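Local coordinates for protein FMN Adenylyltransferase (Candida glabrata, PDB 3FWK) that catalyses the adenylyl transfer from ATP to FMN that yields FAD, the last step of FAD biosynthesis, at residues Q36-T41 against L197-L202; S44-E49 against L76-C81. All coordinates share one frame; numbering follows the deposited sequence.

Interaction 1 of 2, residues Q36-T41 against L197-L202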
loop_
_atom_site.group_PDB
_atom_site.type_symbol
_atom_site.label_atom_id
_atom_site.label_comp_id
_atom_site.label_asym_id
_atom_site.label_seq_id
_atom_site.Cartn_x
_atom_site.Cartn_y
_atom_site.Cartn_z
ATOM N N GLN A 36 2.427 -15.242 5.811
ATOM C CA GLN A 36 2.105 -15.342 7.219
ATOM C C GLN A 36 3.282 -14.945 8.105
ATOM O O GLN A 36 3.119 -14.228 9.100
ATOM C CB GLN A 36 1.593 -16.760 7.583
ATOM C CG GLN A 36 0.280 -17.070 6.850
ATOM C CD GLN A 36 -0.151 -18.513 6.949
ATOM O OE1 GLN A 36 0.679 -19.393 7.054
ATOM N NE2 GLN A 36 -1.440 -18.773 6.869
ATOM N N ARG A 37 4.464 -15.473 7.783
ATOM C CA ARG A 37 5.656 -15.100 8.518
ATOM C C ARG A 37 5.929 -13.589 8.451
ATOM O O ARG A 37 6.294 -12.973 9.469
ATOM C CB ARG A 37 6.867 -15.900 8.014
ATOM C CG ARG A 37 6.707 -17.422 8.276
ATOM C CD ARG A 37 8.030 -18.196 7.960
ATOM N NE ARG A 37 8.546 -18.077 6.598
ATOM C CZ ARG A 37 8.225 -18.868 5.579
ATOM N NH1 ARG A 37 7.258 -19.773 5.713
ATOM N NH2 ARG A 37 8.836 -18.729 4.417
ATOM N N ALA A 38 5.719 -13.003 7.275
ATOM C CA ALA A 38 5.948 -11.560 7.117
ATOM C C ALA A 38 4.940 -10.768 7.960
ATOM O O ALA A 38 5.317 -9.747 8.580
ATOM C CB ALA A 38 5.812 -11.192 5.655
ATOM N N ILE A 39 3.696 -11.239 8.017
ATOM C CA ILE A 39 2.687 -10.596 8.891
ATOM C C ILE A 39 3.095 -10.639 10.339
ATOM O O ILE A 39 3.005 -9.648 11.074
ATOM C CB ILE A 39 1.294 -11.234 8.684
ATOM C CG1 ILE A 39 0.767 -10.942 7.284
ATOM C CG2 ILE A 39 0.330 -10.815 9.787
ATOM C CD1 ILE A 39 -0.422 -11.832 6.855
ATOM N N ASN A 40 3.556 -11.807 10.792
ATOM C CA ASN A 40 3.980 -11.923 12.177
ATOM C C ASN A 40 5.134 -10.984 12.527
ATOM O O ASN A 40 5.142 -10.389 13.595
ATOM C CB ASN A 40 4.312 -13.377 12.501
ATOM C CG ASN A 40 3.067 -14.240 12.568
ATOM O OD1 ASN A 40 1.997 -13.759 12.910
ATOM N ND2 ASN A 40 3.215 -15.511 12.228
ATOM N N THR A 41 6.093 -10.843 11.611
ATOM C CA THR A 41 7.170 -9.891 11.861
ATOM C C THR A 41 6.648 -8.454 11.922
ATOM O O THR A 41 7.026 -7.690 12.834
ATOM C CB THR A 41 8.251 -10.001 10.790
ATOM O OG1 THR A 41 8.822 -11.301 10.903
ATOM C CG2 THR A 41 9.372 -8.972 10.968
ATOM N N LEU A 197 7.325 -2.812 6.947
ATOM C CA LEU A 197 7.054 -3.592 5.749
ATOM C C LEU A 197 8.338 -3.979 5.026
ATOM O O LEU A 197 8.298 -4.551 3.923
ATOM C CB LEU A 197 6.154 -2.777 4.785
ATOM C CG LEU A 197 5.229 -3.633 3.923
ATOM C CD1 LEU A 197 4.104 -4.288 4.741
ATOM C CD2 LEU A 197 4.685 -2.801 2.765
ATOM N N LEU A 198 9.515 -3.724 5.624
ATOM C CA LEU A 198 10.763 -3.800 4.846
ATOM C C LEU A 198 11.042 -5.191 4.298
ATOM O O LEU A 198 11.558 -5.336 3.201
ATOM C CB LEU A 198 11.958 -3.392 5.727
ATOM C CG LEU A 198 11.988 -1.915 6.093
ATOM C CD1 LEU A 198 13.039 -1.659 7.185
ATOM C CD2 LEU A 198 12.330 -1.077 4.853
ATOM N N HIS A 199 10.680 -6.209 5.089
ATOM C CA HIS A 199 10.954 -7.616 4.766
ATOM C C HIS A 199 9.917 -8.251 3.825
ATOM O O HIS A 199 10.070 -9.419 3.474
ATOM C CB HIS A 199 10.999 -8.430 6.056
ATOM C CG HIS A 199 9.766 -8.257 6.870
ATOM N ND1 HIS A 199 9.524 -7.108 7.581
ATOM C CD2 HIS A 199 8.668 -9.031 6.995
ATOM C CE1 HIS A 199 8.325 -7.199 8.132
ATOM N NE2 HIS A 199 7.780 -8.358 7.791
ATOM N N TRP A 200 8.855 -7.534 3.459
ATOM C CA TRP A 200 7.867 -8.081 2.543
ATOM C C TRP A 200 8.431 -8.142 1.140
ATOM O O TRP A 200 9.160 -7.237 0.731
ATOM C CB TRP A 200 6.586 -7.214 2.559
ATOM C CG TRP A 200 5.740 -7.435 3.743
ATOM C CD1 TRP A 200 6.088 -7.252 5.067
ATOM C CD2 TRP A 200 4.428 -7.957 3.740
ATOM N NE1 TRP A 200 5.046 -7.621 5.888
ATOM C CE2 TRP A 200 4.015 -8.054 5.093
ATOM C CE3 TRP A 200 3.533 -8.332 2.724
ATOM C CZ2 TRP A 200 2.766 -8.555 5.462
ATOM C CZ3 TRP A 200 2.270 -8.842 3.101
ATOM C CH2 TRP A 200 1.898 -8.923 4.463
ATOM N N ASN A 201 8.099 -9.192 0.402
ATOM C CA ASN A 201 8.384 -9.297 -1.014
ATOM C C ASN A 201 7.127 -9.026 -1.836
ATOM O O ASN A 201 5.999 -9.072 -1.319
ATOM C CB ASN A 201 8.827 -10.776 -1.342
ATOM C CG ASN A 201 9.864 -11.333 -0.371
ATOM O OD1 ASN A 201 10.966 -10.796 -0.292
ATOM N ND2 ASN A 201 9.526 -12.429 0.332
ATOM N N LEU A 202 7.322 -8.780 -3.131
ATOM C CA LEU A 202 6.220 -8.473 -4.032
ATOM C C LEU A 202 5.144 -9.561 -3.964
ATOM O O LEU A 202 3.958 -9.250 -3.908
ATOM C CB LEU A 202 6.759 -8.305 -5.452
ATOM C CG LEU A 202 5.715 -8.003 -6.541
ATOM C CD1 LEU A 202 4.898 -6.749 -6.199
ATOM C CD2 LEU A 202 6.408 -7.905 -7.891
#

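Interaction 2 of 2, residues S44-E49 against L76-C81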
loop_
_atom_site.group_PDB
_atom_site.type_symbol
_atom_site.label_atom_id
_atom_site.label_comp_id
_atom_site.label_asym_id
_atom_site.label_seq_id
_atom_site.Cartn_x
_atom_site.Cartn_y
_atom_site.Cartn_z
ATOM N N SER A 44 4.874 -7.845 15.225
ATOM C CA SER A 44 5.778 -7.660 16.345
ATOM C C SER A 44 6.420 -6.272 16.343
ATOM O O SER A 44 6.556 -5.645 17.392
ATOM C CB SER A 44 6.844 -8.743 16.316
ATOM O OG SER A 44 7.673 -8.616 17.437
ATOM N N ILE A 45 6.815 -5.779 15.169
ATOM C CA ILE A 45 7.396 -4.452 15.089
ATOM C C ILE A 45 6.385 -3.435 15.639
ATOM O O ILE A 45 6.758 -2.553 16.420
ATOM C CB ILE A 45 7.798 -4.130 13.629
ATOM C CG1 ILE A 45 9.019 -4.992 13.229
ATOM C CG2 ILE A 45 8.102 -2.647 13.460
ATOM C CD1 ILE A 45 9.246 -5.051 11.722
ATOM N N LEU A 46 5.113 -3.522 15.229
ATOM C CA LEU A 46 4.148 -2.529 15.674
ATOM C C LEU A 46 3.751 -2.705 17.131
ATOM O O LEU A 46 3.794 -1.758 17.932
ATOM C CB LEU A 46 2.935 -2.539 14.751
ATOM C CG LEU A 46 3.199 -1.959 13.363
ATOM C CD1 LEU A 46 2.032 -2.204 12.430
ATOM C CD2 LEU A 46 3.575 -0.485 13.417
ATOM N N ILE A 47 3.328 -3.921 17.496
ATOM C CA ILE A 47 2.777 -4.139 18.827
ATOM C C ILE A 47 3.864 -4.119 19.903
ATOM O O ILE A 47 3.650 -3.590 20.996
ATOM C CB ILE A 47 1.999 -5.469 18.852
ATOM C CG1 ILE A 47 0.782 -5.357 17.927
ATOM C CG2 ILE A 47 1.608 -5.871 20.280
ATOM C CD1 ILE A 47 0.027 -6.648 17.649
ATOM N N ASN A 48 5.024 -4.697 19.613
ATOM C CA ASN A 48 6.090 -4.799 20.607
ATOM C C ASN A 48 7.066 -3.659 20.572
ATOM O O ASN A 48 7.548 -3.252 21.614
ATOM C CB ASN A 48 6.848 -6.134 20.479
ATOM C CG ASN A 48 5.939 -7.338 20.655
ATOM O OD1 ASN A 48 5.027 -7.306 21.467
ATOM N ND2 ASN A 48 6.191 -8.393 19.899
ATOM N N GLU A 49 7.405 -3.160 19.375
ATOM C CA GLU A 49 8.465 -2.157 19.285
ATOM C C GLU A 49 7.965 -0.733 19.106
ATOM O O GLU A 49 8.711 0.210 19.338
ATOM C CB GLU A 49 9.431 -2.485 18.149
ATOM C CG GLU A 49 10.122 -3.832 18.228
ATOM C CD GLU A 49 11.148 -3.976 17.109
ATOM O OE1 GLU A 49 12.076 -3.116 17.012
ATOM O OE2 GLU A 49 11.018 -4.912 16.309
ATOM N N LEU A 76 -3.648 -1.720 6.205
ATOM C CA LEU A 76 -4.475 -2.799 6.739
ATOM C C LEU A 76 -3.826 -3.427 7.967
ATOM O O LEU A 76 -4.494 -3.689 8.961
ATOM C CB LEU A 76 -4.702 -3.853 5.663
ATOM C CG LEU A 76 -5.431 -3.400 4.390
ATOM C CD1 LEU A 76 -5.611 -4.575 3.440
ATOM C CD2 LEU A 76 -6.768 -2.671 4.677
ATOM N N LEU A 77 -2.509 -3.693 7.904
ATOM C CA LEU A 77 -1.828 -4.272 9.043
ATOM C C LEU A 77 -1.755 -3.329 10.231
ATOM O O LEU A 77 -1.839 -3.778 11.387
ATOM C CB LEU A 77 -0.434 -4.749 8.630
ATOM C CG LEU A 77 -0.450 -5.866 7.599
ATOM C CD1 LEU A 77 0.959 -6.101 7.076
ATOM C CD2 LEU A 77 -1.103 -7.199 8.111
ATOM N N TYR A 78 -1.571 -2.029 9.972
ATOM C CA TYR A 78 -1.516 -1.048 11.027
ATOM C C TYR A 78 -2.861 -0.962 11.752
ATOM O O TYR A 78 -2.912 -0.971 12.992
ATOM C CB TYR A 78 -1.125 0.296 10.410
ATOM C CG TYR A 78 -0.881 1.398 11.407
ATOM C CD1 TYR A 78 0.331 1.488 12.054
ATOM C CD2 TYR A 78 -1.850 2.332 11.721
ATOM C CE1 TYR A 78 0.590 2.469 12.983
ATOM C CE2 TYR A 78 -1.612 3.326 12.640
ATOM C CZ TYR A 78 -0.395 3.369 13.292
ATOM O OH TYR A 78 -0.128 4.339 14.207
ATOM N N LEU A 79 -3.944 -0.902 10.972
ATOM C CA LEU A 79 -5.296 -0.924 11.565
ATOM C C LEU A 79 -5.541 -2.199 12.373
ATOM O O LEU A 79 -6.075 -2.123 13.503
ATOM C CB LEU A 79 -6.312 -0.733 10.460
ATOM C CG LEU A 79 -6.461 0.683 9.875
ATOM C CD1 LEU A 79 -7.265 0.681 8.600
ATOM C CD2 LEU A 79 -7.134 1.588 10.914
ATOM N N SER A 80 -5.113 -3.343 11.837
ATOM C CA SER A 80 -5.274 -4.589 12.590
ATOM C C SER A 80 -4.532 -4.502 13.930
ATOM O O SER A 80 -5.041 -4.903 14.964
ATOM C CB SER A 80 -4.698 -5.720 11.750
ATOM O OG SER A 80 -4.667 -6.958 12.503
ATOM N N CYS A 81 -3.320 -3.957 13.912
ATOM C CA CYS A 81 -2.530 -3.849 15.123
ATOM C C CYS A 81 -3.072 -2.862 16.113
ATOM O O CYS A 81 -2.946 -3.070 17.322
ATOM C CB CYS A 81 -1.066 -3.551 14.793
ATOM S SG CYS A 81 -0.220 -4.931 14.041
#

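Interaction 1 of 2, residues Q36-T41 against L197-L202
Ala38, on a regular turn of helix, faces Trp200 at the end of a type I beta turn running from Leu197 to Trp200, and their CA atoms, 6.1 Å apart, are the nearest pair between the two backbones. The turn is closed by the bond from Trp200 N to Leu197 O, and it delivers two consecutive aromatic side chains, His199 and Trp200, to the helix. His199 makes the polar link: its NE2 donates to Ala38 O over 2.9 Å, nearly straight at 166°, with the oxygen close to the imidazole plane. The donor is tilted 17° from the carbonyl plane. With chi1 at 54°, CG of His199 sits between the backbone N and the carbonyl carbon, which carries the ring up against the helix. There Thr41 CG2 lies over one imidazole face, 3.7 Å from the centroid of the His199 ring, in a CH-pi contact; the opposite face is backed by Trp200 CD1 near its rim. Together with the bond to Ala38 O, these two neighbours restrain the turn of the ring. The indole takes a methyl in the same manner: Ala38 CB stands over the face of the five-membered ring of Trp200, 3.7 Å from its centroid. Further along the indole, Ile39 CG1 approaches Trp200 CZ2 at 3.6 Å, the two side chains meeting at a slant. The indole nitrogen bonds to Thr42 OG1, one residue beyond 36-41, and that hydroxyl is also hydrogen-bonded to Ala38 O, so this buried carbonyl serves the imidazole and the threonine together. The contact fastens helix 31-50 to the loop between strand 192-194 and helix 202-212, with Trp200 also touching Val73 of helix 69-86 and Phe208 of helix 202-212, while Ile39 reaches Thr18 and Tyr21 of helix 7-23.

Interaction 2 of 2, residues S44-E49 against L76-C81
Leu46 projects from its helix toward Tyr78 and Cys81, and its atoms map the contact from root to tip. CB lies beside the thiol, 4.0 Å from Cys81 SG. Beyond it the chain forks at CG, placed anti to the carbonyl carbon (chi1 -72°), and both methyls reach Tyr78, each at a different part of it. CD1 fits between the thiol and the backbone of the facing helix, 3.9 Å from Cys81 SG and 4.0 Å from Tyr78 CA. CD2 instead comes to the edge of the phenol ring, near its plane, at 4.0 Å from Tyr78 CD1; the leucine and tyrosine side chains cross at roughly a right angle. Segments 44-49 and 76-81 run in broadly the same direction, their axes crossing at -33° with a closest approach of 10.0 Å. Helix 69-86, which carries 76-81, follows strand 61-64, the first strand in the chain and an inner one of the sheet in this Rossmann-like alpha/beta fold. Helix 31-50, which precedes that strand, packs here against the helix that follows it. Cys81 is shared between two residues of helix 31-50, for Ile47 also approaches the sulfur with CD1, at 4.0 Å from Cys81 SG. The contact is largely one of apolar side chains, with Leu46 CD1 also touching the facing backbone. Both Leu46 and Ile47 come from the region of a wider pi-type turn at 45-49. Tyr78 is held from further directions by the rings of Phe63, met edge-to-face, and Phe51, whose plane stands at about 80° to its own.

Helix 31-50 supplies one side of both contacts, interaction 1 from 36-41 and interaction 2 from 44-49, and the two centres lie 12 Å apart on the same side of the chain's centre. They join mainly through Leu77, a minor member of interaction 2: Trp200 CZ2 of interaction 1 touches Leu77 CD1 at 3.4 Å, and Ile39 CG2 is 4.2 Å from Leu77 CD2. A second point of touch is His199 CE1 to Ile45 CD1, at 4.3 Å. The bound beta-D-glucopyranose, in a pocket of Lys53, Trp54, Lys162 and Tyr192, is about 14 Å from the side chain of Leu46, so interaction 2 does not line that sugar site.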